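Local structure of UDP-glucose:anthocyanidin 3-O-glucosyltransferase (Clitoria ternatea, 4REL) at residues His6-Pro11 with Gln106-Ile111; Leu26-Ile31 with Glu434-Leu439; Phe62-Gly67 with Asp83-Thr88. The protein belongs to the GT-B class of glycosyltransferases, with two Rossmann-like domains, and is modelled here with 3,5,7-trihydroxy-2-(4-hydroxyphenyl)-4H-chromen-4-one bound. One frame throughout, in Å; residues are numbered along the deposited sequence. Where two conformers were deposited one is given.

All three contacts lie in or against the N-terminal Rossmann-like domain, contact 2 with the help of the C-terminal helix. Contact 1 joins strands 6-10 and 110-114 within that domain's seven-stranded parallel sheet; helix 18-31, which follows strand 6-10 in the chain, meets helix 431-445 in contact 2, whose centre is about 15 Å from that of contact 1. Contact 3 starts from edge strand 59-64 of the same sheet, its nearest atoms about 5 Å from contact 1, and the centres of contacts 2 and 3 lie about 28 Å apart. Contact 3 is close to the ligand pocket: L82, just before segment 83-88, lines it, and the F85 side chain lies about 10 Å from the ligand.

Contact 1. Residues His6-Pro11 with Gln106-Ile111; sequences HVAIFP and QSVTCI
H6 CB points toward residues 106-111 and chi1 sets CG anti to the backbone N (178°), the ring then reaching Q106 O and V108; V108 has CG2 beside its backbone N, and this methyl lies over one face of the ring. The setting is a Rossmann-like parallel sheet: strand 6-10 lies inside it, and strand 110-114 runs beside it in the same direction. V108 CG2 stands 4.0 Å from the centroid of the H6 ring, displaced toward the rim, a CH-pi contact. The ring edge is engaged too. H6 ND1 donates to Q106 O at 2.9 Å, a somewhat bent bond in which the oxygen lies near the imidazole plane but the donor sits well above the carbonyl plane. H6 NE2 is hydrogen-bonded to S38 OG on strand 36-42, so both nitrogens are held and the ring's rotation is fixed between two neighbouring chain segments.

T109, still ahead of the strand proper, grips the H6 backbone twice. Its OG1 accepts an almost straight bond from H6 N (3.0 Å, 177°), and T109 N donates to H6 O at 2.8 Å; the same hydroxyl is also hydrogen-bonded to S446 OG at the chain terminus. Regular pairing then takes over, V7 with C110 and A8 with I111, tied by A8 N to C110 O at 3.0 Å. V7 and C110 point to one face of the sheet. On the other, A8 CB rests against both V108 methyls, and I97 of helix 89-104 closes over A8 and F10. Farther along that face F10 and I111 make the last side-chain touch, with methyl I111 CG2 in the plane of the F10 ring, 3.8 Å from its edge atom CD2.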
loop_
_atom_site.group_PDB
_atom_site.type_symbol
_atom_site.label_atom_id
_atom_site.label_comp_id
_atom_site.label_asym_id
_atom_site.label_seq_id
_atom_site.Cartn_x
_atom_site.Cartn_y
_atom_site.Cartn_z
ATOM N N HIS A 6 -18.901 -14.910 -13.348
ATOM C CA HIS A 6 -19.280 -13.631 -12.760
ATOM C C HIS A 6 -18.551 -13.430 -11.445
ATOM O O HIS A 6 -18.859 -14.081 -10.444
ATOM C CB HIS A 6 -20.798 -13.574 -12.552
ATOM C CG HIS A 6 -21.285 -12.305 -11.907
ATOM N ND1 HIS A 6 -22.546 -12.188 -11.368
ATOM C CD2 HIS A 6 -20.690 -11.099 -11.755
ATOM C CE1 HIS A 6 -22.699 -10.964 -10.876
ATOM N NE2 HIS A 6 -21.589 -10.288 -11.098
ATOM N N VAL A 7 -17.594 -12.507 -11.453
ATOM C CA VAL A 7 -16.757 -12.257 -10.293
ATOM C C VAL A 7 -17.282 -11.022 -9.564
ATOM O O VAL A 7 -17.485 -9.963 -10.173
ATOM C CB VAL A 7 -15.299 -12.015 -10.730
ATOM C CG1 VAL A 7 -14.400 -11.795 -9.523
ATOM C CG2 VAL A 7 -14.807 -13.195 -11.546
ATOM N N ALA A 8 -17.531 -11.158 -8.264
ATOM C CA ALA A 8 -17.898 -10.003 -7.458
ATOM C C ALA A 8 -16.655 -9.568 -6.724
ATOM O O ALA A 8 -15.909 -10.412 -6.222
ATOM C CB ALA A 8 -18.996 -10.357 -6.475
ATOM N N ILE A 9 -16.434 -8.254 -6.653
ATOM C CA ILE A 9 -15.221 -7.714 -6.062
ATOM C C ILE A 9 -15.563 -6.740 -4.953
ATOM O O ILE A 9 -16.364 -5.819 -5.155
ATOM C CB ILE A 9 -14.353 -7.003 -7.122
ATOM C CG1 ILE A 9 -13.955 -7.990 -8.233
ATOM C CG2 ILE A 9 -13.095 -6.417 -6.478
ATOM C CD1 ILE A 9 -14.752 -7.814 -9.516
ATOM N N PHE A 10 -14.961 -6.956 -3.781
ATOM C CA PHE A 10 -15.151 -6.069 -2.622
ATOM C C PHE A 10 -13.845 -5.408 -2.211
ATOM O O PHE A 10 -13.046 -6.022 -1.506
ATOM C CB PHE A 10 -15.695 -6.852 -1.410
ATOM C CG PHE A 10 -17.050 -7.486 -1.642
ATOM C CD1 PHE A 10 -18.217 -6.745 -1.495
ATOM C CD2 PHE A 10 -17.147 -8.831 -1.984
ATOM C CE1 PHE A 10 -19.466 -7.328 -1.705
ATOM C CE2 PHE A 10 -18.386 -9.429 -2.193
ATOM C CZ PHE A 10 -19.553 -8.672 -2.048
ATOM N N PRO A 11 -13.628 -4.150 -2.627
ATOM C CA PRO A 11 -12.484 -3.429 -2.059
ATOM C C PRO A 11 -12.708 -3.128 -0.591
ATOM O O PRO A 11 -13.853 -3.090 -0.137
ATOM C CB PRO A 11 -12.498 -2.102 -2.824
ATOM C CG PRO A 11 -13.962 -1.913 -3.194
ATOM C CD PRO A 11 -14.412 -3.308 -3.547
ATOM N N GLN A 106 -26.763 -13.068 -13.724
ATOM C CA GLN A 106 -25.844 -14.187 -13.517
ATOM C C GLN A 106 -25.539 -14.341 -12.041
ATOM O O GLN A 106 -25.189 -13.369 -11.379
ATOM C CB GLN A 106 -24.520 -13.941 -14.253
ATOM C CG GLN A 106 -24.633 -13.782 -15.770
ATOM C CD GLN A 106 -23.309 -13.358 -16.397
ATOM O OE1 GLN A 106 -22.600 -12.509 -15.856
ATOM N NE2 GLN A 106 -22.960 -13.963 -17.529
ATOM N N SER A 107 -25.655 -15.559 -11.526
ATOM C CA SER A 107 -25.224 -15.830 -10.163
ATOM C C SER A 107 -23.712 -15.584 -10.102
ATOM O O SER A 107 -22.993 -15.776 -11.092
ATOM C CB SER A 107 -25.557 -17.272 -9.773
ATOM O OG SER A 107 -24.896 -18.193 -10.625
ATOM N N VAL A 108 -23.239 -15.109 -8.957
ATOM C CA VAL A 108 -21.805 -14.953 -8.734
ATOM C C VAL A 108 -21.111 -16.318 -8.686
ATOM O O VAL A 108 -21.617 -17.267 -8.078
ATOM C CB VAL A 108 -21.551 -14.160 -7.440
ATOM C CG1 VAL A 108 -20.070 -14.191 -7.048
ATOM C CG2 VAL A 108 -22.022 -12.729 -7.618
ATOM N N THR A 109 -19.961 -16.434 -9.348
ATOM C CA THR A 109 -19.227 -17.703 -9.356
ATOM C C THR A 109 -17.914 -17.646 -8.578
ATOM O O THR A 109 -17.298 -18.682 -8.322
ATOM C CB THR A 109 -18.938 -18.180 -10.780
ATOM O OG1 THR A 109 -18.175 -17.185 -11.466
ATOM C CG2 THR A 109 -20.247 -18.402 -11.536
ATOM N N CYS A 110 -17.491 -16.441 -8.193
ATOM C CA CYS A 110 -16.199 -16.263 -7.554
ATOM C C CYS A 110 -16.181 -14.886 -6.895
ATOM O O CYS A 110 -16.758 -13.940 -7.425
ATOM C CB CYS A 110 -15.086 -16.374 -8.604
ATOM S SG CYS A 110 -13.412 -16.252 -7.942
ATOM N N ILE A 111 -15.551 -14.774 -5.728
ATOM C CA ILE A 111 -15.394 -13.479 -5.084
ATOM C C ILE A 111 -13.918 -13.163 -4.935
ATOM O O ILE A 111 -13.133 -14.023 -4.524
ATOM C CB ILE A 111 -16.089 -13.432 -3.702
ATOM C CG1 ILE A 111 -17.618 -13.465 -3.904
ATOM C CG2 ILE A 111 -15.695 -12.162 -2.931
ATOM C CD1 ILE A 111 -18.421 -13.506 -2.615
#

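Contact 2. Residues Leu26-Ile31 with Glu434-Leu439; sequences LKLAHI and EDFNTL
F436 reaches from helix 431-445 to helix 18-31 and touches three residues on one turn of it, K27, L28 and I31. Its CG is anti to the backbone N (chi1 -180°), and the ring beyond it spans the space to the other helix. F436 CE1 meets methyl L28 CD2 at 3.6 Å and also K27 CB; across the ring, F436 CE2 lies 3.8 Å from I31 CD1, a methyl in the ring plane. Between them F436 CZ faces K27 O at 3.7 Å; that oxygen, at the ring edge, accepts the helical bond from I31 N. One turn on, L439 extends the apolar patch by setting CD2 4.0 Å from L28 CD2, so this one leucine methyl is shared by F436 and L439.

The segment axes approach to 11.4 Å and cross at -69°, a steep, well-spaced crossing bridged by side chains, with no hydrogen bond between the segments. It joins the first helix of the N-terminal Rossmann-like domain to the last helix of the chain, which returns to that domain as in other GT-B glycosyltransferases.

Outside this first shell, V440 and I443 of the C-terminal helix continue the packing on L28, and V440 also reaches I31. V236 lies against F436, and L439 rests on L234 of strand 233-235, where D435 OD2 takes a hydrogen bond from Y235 N. K27 lends only its CB to the apolar contact: its extended chain leads away, and NZ is hydrogen-bonded to L239 O.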
loop_
_atom_site.group_PDB
_atom_site.type_symbol
_atom_site.label_atom_id
_atom_site.label_comp_id
_atom_site.label_asym_id
_atom_site.label_seq_id
_atom_site.Cartn_x
_atom_site.Cartn_y
_atom_site.Cartn_z
ATOM N N LEU A 26 -9.008 -4.597 -13.659
ATOM C CA LEU A 26 -8.830 -4.154 -15.045
ATOM C C LEU A 26 -8.033 -5.184 -15.850
ATOM O O LEU A 26 -8.375 -5.477 -16.997
ATOM C CB LEU A 26 -8.146 -2.782 -15.108
ATOM C CG LEU A 26 -9.017 -1.585 -14.722
ATOM C CD1 LEU A 26 -8.188 -0.328 -14.538
ATOM C CD2 LEU A 26 -10.098 -1.335 -15.771
ATOM N N LYS A 27 -6.980 -5.730 -15.252
ATOM C CA LYS A 27 -6.153 -6.729 -15.943
ATOM C C LYS A 27 -6.953 -7.996 -16.208
ATOM O O LYS A 27 -6.882 -8.570 -17.294
ATOM C CB LYS A 27 -4.909 -7.083 -15.120
ATOM C CG LYS A 27 -3.885 -5.949 -14.997
ATOM C CD LYS A 27 -2.793 -6.304 -13.980
ATOM C CE LYS A 27 -1.942 -5.085 -13.647
ATOM N NZ LYS A 27 -0.886 -5.431 -12.648
ATOM N N LEU A 28 -7.692 -8.441 -15.197
ATOM C CA LEU A 28 -8.512 -9.649 -15.328
ATOM C C LEU A 28 -9.632 -9.447 -16.350
ATOM O O LEU A 28 -9.944 -10.353 -17.125
ATOM C CB LEU A 28 -9.119 -10.040 -13.976
ATOM C CG LEU A 28 -8.102 -10.474 -12.915
ATOM C CD1 LEU A 28 -8.789 -10.635 -11.554
ATOM C CD2 LEU A 28 -7.407 -11.770 -13.321
ATOM N N ALA A 29 -10.254 -8.271 -16.332
ATOM C CA ALA A 29 -11.350 -7.989 -17.256
ATOM C C ALA A 29 -10.859 -7.921 -18.701
ATOM O O ALA A 29 -11.574 -8.299 -19.633
ATOM C CB ALA A 29 -12.051 -6.703 -16.872
ATOM N N HIS A 30 -9.641 -7.428 -18.901
ATOM C CA HIS A 30 -9.096 -7.308 -20.250
ATOM C C HIS A 30 -8.791 -8.677 -20.859
ATOM O O HIS A 30 -9.009 -8.908 -22.058
ATOM C CB HIS A 30 -7.833 -6.441 -20.233
ATOM C CG HIS A 30 -7.336 -6.069 -21.594
ATOM N ND1 HIS A 30 -6.262 -6.693 -22.189
ATOM C CD2 HIS A 30 -7.764 -5.133 -22.473
ATOM C CE1 HIS A 30 -6.050 -6.159 -23.378
ATOM N NE2 HIS A 30 -6.948 -5.210 -23.575
ATOM N N ILE A 31 -8.293 -9.588 -20.035
ATOM C CA ILE A 31 -7.911 -10.910 -20.531
ATOM C C ILE A 31 -9.110 -11.849 -20.640
ATOM O O ILE A 31 -9.086 -12.823 -21.402
ATOM C CB ILE A 31 -6.770 -11.543 -19.680
ATOM C CG1 ILE A 31 -6.066 -12.652 -20.474
ATOM C CG2 ILE A 31 -7.294 -12.058 -18.349
ATOM C CD1 ILE A 31 -4.669 -12.984 -19.955
ATOM N N GLU A 434 3.208 -16.268 -14.563
ATOM C CA GLU A 434 2.592 -17.568 -14.321
ATOM C C GLU A 434 1.470 -17.452 -13.287
ATOM O O GLU A 434 0.397 -18.033 -13.447
ATOM C CB GLU A 434 3.635 -18.589 -13.847
ATOM C CG GLU A 434 3.033 -19.942 -13.490
ATOM C CD GLU A 434 3.921 -20.768 -12.570
ATOM O OE1 GLU A 434 5.158 -20.737 -12.740
ATOM O OE2 GLU A 434 3.376 -21.444 -11.669
ATOM N N ASP A 435 1.719 -16.698 -12.222
ATOM C CA ASP A 435 0.737 -16.563 -11.157
ATOM C C ASP A 435 -0.528 -15.868 -11.642
ATOM O O ASP A 435 -1.625 -16.215 -11.210
ATOM C CB ASP A 435 1.338 -15.809 -9.965
ATOM C CG ASP A 435 2.273 -16.674 -9.150
ATOM O OD1 ASP A 435 2.506 -17.847 -9.543
ATOM O OD2 ASP A 435 2.784 -16.171 -8.126
ATOM N N PHE A 436 -0.373 -14.898 -12.539
ATOM C CA PHE A 436 -1.527 -14.219 -13.108
ATOM C C PHE A 436 -2.354 -15.209 -13.914
ATOM O O PHE A 436 -3.584 -15.225 -13.828
ATOM C CB PHE A 436 -1.111 -13.042 -13.990
ATOM C CG PHE A 436 -2.278 -12.304 -14.597
ATOM C CD1 PHE A 436 -3.015 -11.405 -13.842
ATOM C CD2 PHE A 436 -2.631 -12.507 -15.918
ATOM C CE1 PHE A 436 -4.093 -10.719 -14.401
ATOM C CE2 PHE A 436 -3.709 -11.822 -16.482
ATOM C CZ PHE A 436 -4.436 -10.930 -15.719
ATOM N N ASN A 437 -1.691 -16.046 -14.704
ATOM C CA ASN A 437 -2.401 -17.056 -15.479
ATOM C C ASN A 437 -3.133 -18.029 -14.561
ATOM O O ASN A 437 -4.249 -18.441 -14.843
ATOM C CB ASN A 437 -1.447 -17.801 -16.424
ATOM C CG ASN A 437 -0.961 -16.931 -17.568
ATOM O OD1 ASN A 437 -1.684 -16.061 -18.050
ATOM N ND2 ASN A 437 0.273 -17.164 -18.008
ATOM N N THR A 438 -2.501 -18.375 -13.443
ATOM C CA THR A 438 -3.127 -19.269 -12.478
ATOM C C THR A 438 -4.414 -18.660 -11.936
ATOM O O THR A 438 -5.442 -19.342 -11.820
ATOM C CB THR A 438 -2.165 -19.578 -11.313
ATOM O OG1 THR A 438 -1.056 -20.323 -11.825
ATOM C CG2 THR A 438 -2.856 -20.397 -10.232
ATOM N N LEU A 439 -4.354 -17.366 -11.628
ATOM C CA LEU A 439 -5.508 -16.630 -11.131
ATOM C C LEU A 439 -6.622 -16.591 -12.170
ATOM O O LEU A 439 -7.784 -16.834 -11.852
ATOM C CB LEU A 439 -5.096 -15.211 -10.715
ATOM C CG LEU A 439 -6.199 -14.246 -10.279
ATOM C CD1 LEU A 439 -6.995 -14.819 -9.114
ATOM C CD2 LEU A 439 -5.597 -12.879 -9.901
#

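Contact 3. Residues Phe62-Gly67 with Asp83-Thr88; sequences FTISDG and DLFLST
G67 and T88 form the tight part of this contact: methyl T88 CG2 presses on G67 CA at 3.4 Å, closer than carbon atoms usually pack. G67 CA also lies 3.6 Å from L84 O, and G67 O meets L84 CB. With a positive phi (82°) and no side chain, G67 brings its main chain directly against residues 84-88. D66 O adds a CA-H...O contact with F85 CA at 3.4 Å.

A buried but more widely spaced part follows at F85, whose ring meets the other segment by its edge: S65 O lies in the ring plane, 3.7 Å from F85 CD1, and I64 CD1 meets F85 CE1 at 4.0 Å. The loose side is the exposed one, at S65, where OG comes no closer to T88 CG2 than 4.4 Å. That oxygen serves its own loop instead, accepting from G67 N at 3.0 Å in an ST turn.

Residues 84-88 are likewise tied among themselves, by S87 OG to L84 O and by T88 OG1 to F85 O at 2.7 Å. N92 ND2 of helix 89-104 hydrogen-bonds to both S65 O and T88 OG1, tying the two segments through a third residue. No hydrogen bond runs directly between them, so this strand-to-helix junction of the Rossmann-like domain depends on close shape fit around a glycine, with hydrogen bonds running within each segment or through neighbours such as N92.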
loop_
_atom_site.group_PDB
_atom_site.type_symbol
_atom_site.label_atom_id
_atom_site.label_comp_id
_atom_site.label_asym_id
_atom_site.label_seq_id
_atom_site.Cartn_x
_atom_site.Cartn_y
_atom_site.Cartn_z
ATOM N N PHE A 62 -21.228 -1.107 -8.495
ATOM C CA PHE A 62 -22.408 -1.105 -7.634
ATOM C C PHE A 62 -22.096 -0.449 -6.304
ATOM O O PHE A 62 -20.933 -0.385 -5.894
ATOM C CB PHE A 62 -22.933 -2.533 -7.446
ATOM C CG PHE A 62 -23.244 -3.217 -8.750
ATOM C CD1 PHE A 62 -24.434 -2.963 -9.406
ATOM C CD2 PHE A 62 -22.326 -4.078 -9.342
ATOM C CE1 PHE A 62 -24.712 -3.558 -10.619
ATOM C CE2 PHE A 62 -22.602 -4.682 -10.560
ATOM C CZ PHE A 62 -23.797 -4.424 -11.197
ATOM N N THR A 63 -23.133 0.051 -5.641
ATOM C CA THR A 63 -22.944 0.829 -4.417
ATOM C C THR A 63 -23.637 0.207 -3.208
ATOM O O THR A 63 -24.827 -0.114 -3.258
ATOM C CB THR A 63 -23.480 2.251 -4.597
ATOM O OG1 THR A 63 -22.824 2.874 -5.712
ATOM C CG2 THR A 63 -23.247 3.087 -3.341
ATOM N N ILE A 64 -22.889 0.065 -2.116
ATOM C CA ILE A 64 -23.448 -0.389 -0.841
ATOM C C ILE A 64 -23.231 0.667 0.248
ATOM O O ILE A 64 -22.542 1.670 0.029
ATOM C CB ILE A 64 -22.860 -1.735 -0.392
ATOM C CG1 ILE A 64 -21.342 -1.635 -0.224
ATOM C CG2 ILE A 64 -23.236 -2.844 -1.382
ATOM C CD1 ILE A 64 -20.684 -2.919 0.296
ATOM N N SER A 65 -23.821 0.444 1.418
ATOM C CA SER A 65 -23.724 1.410 2.520
ATOM C C SER A 65 -22.299 1.590 3.049
ATOM O O SER A 65 -21.522 0.636 3.085
ATOM C CB SER A 65 -24.624 0.973 3.681
ATOM O OG SER A 65 -24.503 1.874 4.774
ATOM N N ASP A 66 -21.963 2.809 3.480
ATOM C CA ASP A 66 -20.689 3.044 4.155
ATOM C C ASP A 66 -20.785 2.900 5.674
ATOM O O ASP A 66 -19.774 2.995 6.376
ATOM C CB ASP A 66 -20.084 4.407 3.773
ATOM C CG ASP A 66 -20.989 5.590 4.118
ATOM O OD1 ASP A 66 -22.013 5.418 4.814
ATOM O OD2 ASP A 66 -20.664 6.719 3.690
ATOM N N GLY A 67 -21.990 2.650 6.179
ATOM C CA GLY A 67 -22.175 2.433 7.605
ATOM C C GLY A 67 -22.272 3.707 8.412
ATOM O O GLY A 67 -22.327 3.674 9.646
ATOM N N ASP A 83 -14.161 1.249 11.019
ATOM C CA ASP A 83 -15.055 0.502 11.907
ATOM C C ASP A 83 -16.501 0.540 11.413
ATOM O O ASP A 83 -17.194 -0.483 11.402
ATOM C CB ASP A 83 -15.024 1.094 13.320
ATOM C CG ASP A 83 -13.708 0.849 14.053
ATOM O OD1 ASP A 83 -12.972 -0.092 13.702
ATOM O OD2 ASP A 83 -13.427 1.597 15.014
ATOM N N LEU A 84 -16.967 1.731 11.040
ATOM C CA LEU A 84 -18.366 1.903 10.640
ATOM C C LEU A 84 -18.685 1.081 9.401
ATOM O O LEU A 84 -19.732 0.428 9.336
ATOM C CB LEU A 84 -18.713 3.385 10.430
ATOM C CG LEU A 84 -18.797 4.222 11.718
ATOM C CD1 LEU A 84 -19.004 5.701 11.407
ATOM C CD2 LEU A 84 -19.928 3.715 12.621
ATOM N N PHE A 85 -17.782 1.082 8.424
ATOM C CA PHE A 85 -17.994 0.217 7.264
ATOM C C PHE A 85 -17.962 -1.258 7.649
ATOM O O PHE A 85 -18.816 -2.028 7.232
ATOM C CB PHE A 85 -16.962 0.457 6.159
ATOM C CG PHE A 85 -17.090 -0.521 5.023
ATOM C CD1 PHE A 85 -18.152 -0.421 4.128
ATOM C CD2 PHE A 85 -16.186 -1.559 4.879
ATOM C CE1 PHE A 85 -18.291 -1.325 3.093
ATOM C CE2 PHE A 85 -16.322 -2.480 3.845
ATOM C CZ PHE A 85 -17.370 -2.357 2.948
ATOM N N LEU A 86 -16.956 -1.665 8.420
ATOM C CA LEU A 86 -16.853 -3.077 8.763
ATOM C C LEU A 86 -18.079 -3.518 9.573
ATOM O O LEU A 86 -18.512 -4.671 9.468
ATOM C CB LEU A 86 -15.548 -3.378 9.518
ATOM C CG LEU A 86 -14.256 -3.227 8.715
ATOM C CD1 LEU A 86 -13.029 -3.247 9.646
ATOM C CD2 LEU A 86 -14.129 -4.310 7.656
ATOM N N SER A 87 -18.650 -2.603 10.355
ATOM C CA SER A 87 -19.804 -2.952 11.187
ATOM C C SER A 87 -21.063 -3.271 10.382
ATOM O O SER A 87 -22.019 -3.820 10.931
ATOM C CB SER A 87 -20.112 -1.847 12.204
ATOM O OG SER A 87 -20.796 -0.759 11.594
ATOM N N THR A 88 -21.069 -2.950 9.088
ATOM C CA THR A 88 -22.248 -3.216 8.266
ATOM C C THR A 88 -22.414 -4.696 7.947
ATOM O O THR A 88 -23.475 -5.109 7.487
ATOM C CB THR A 88 -22.253 -2.437 6.938
ATOM O OG1 THR A 88 -21.115 -2.809 6.161
ATOM C CG2 THR A 88 -22.214 -0.946 7.181
#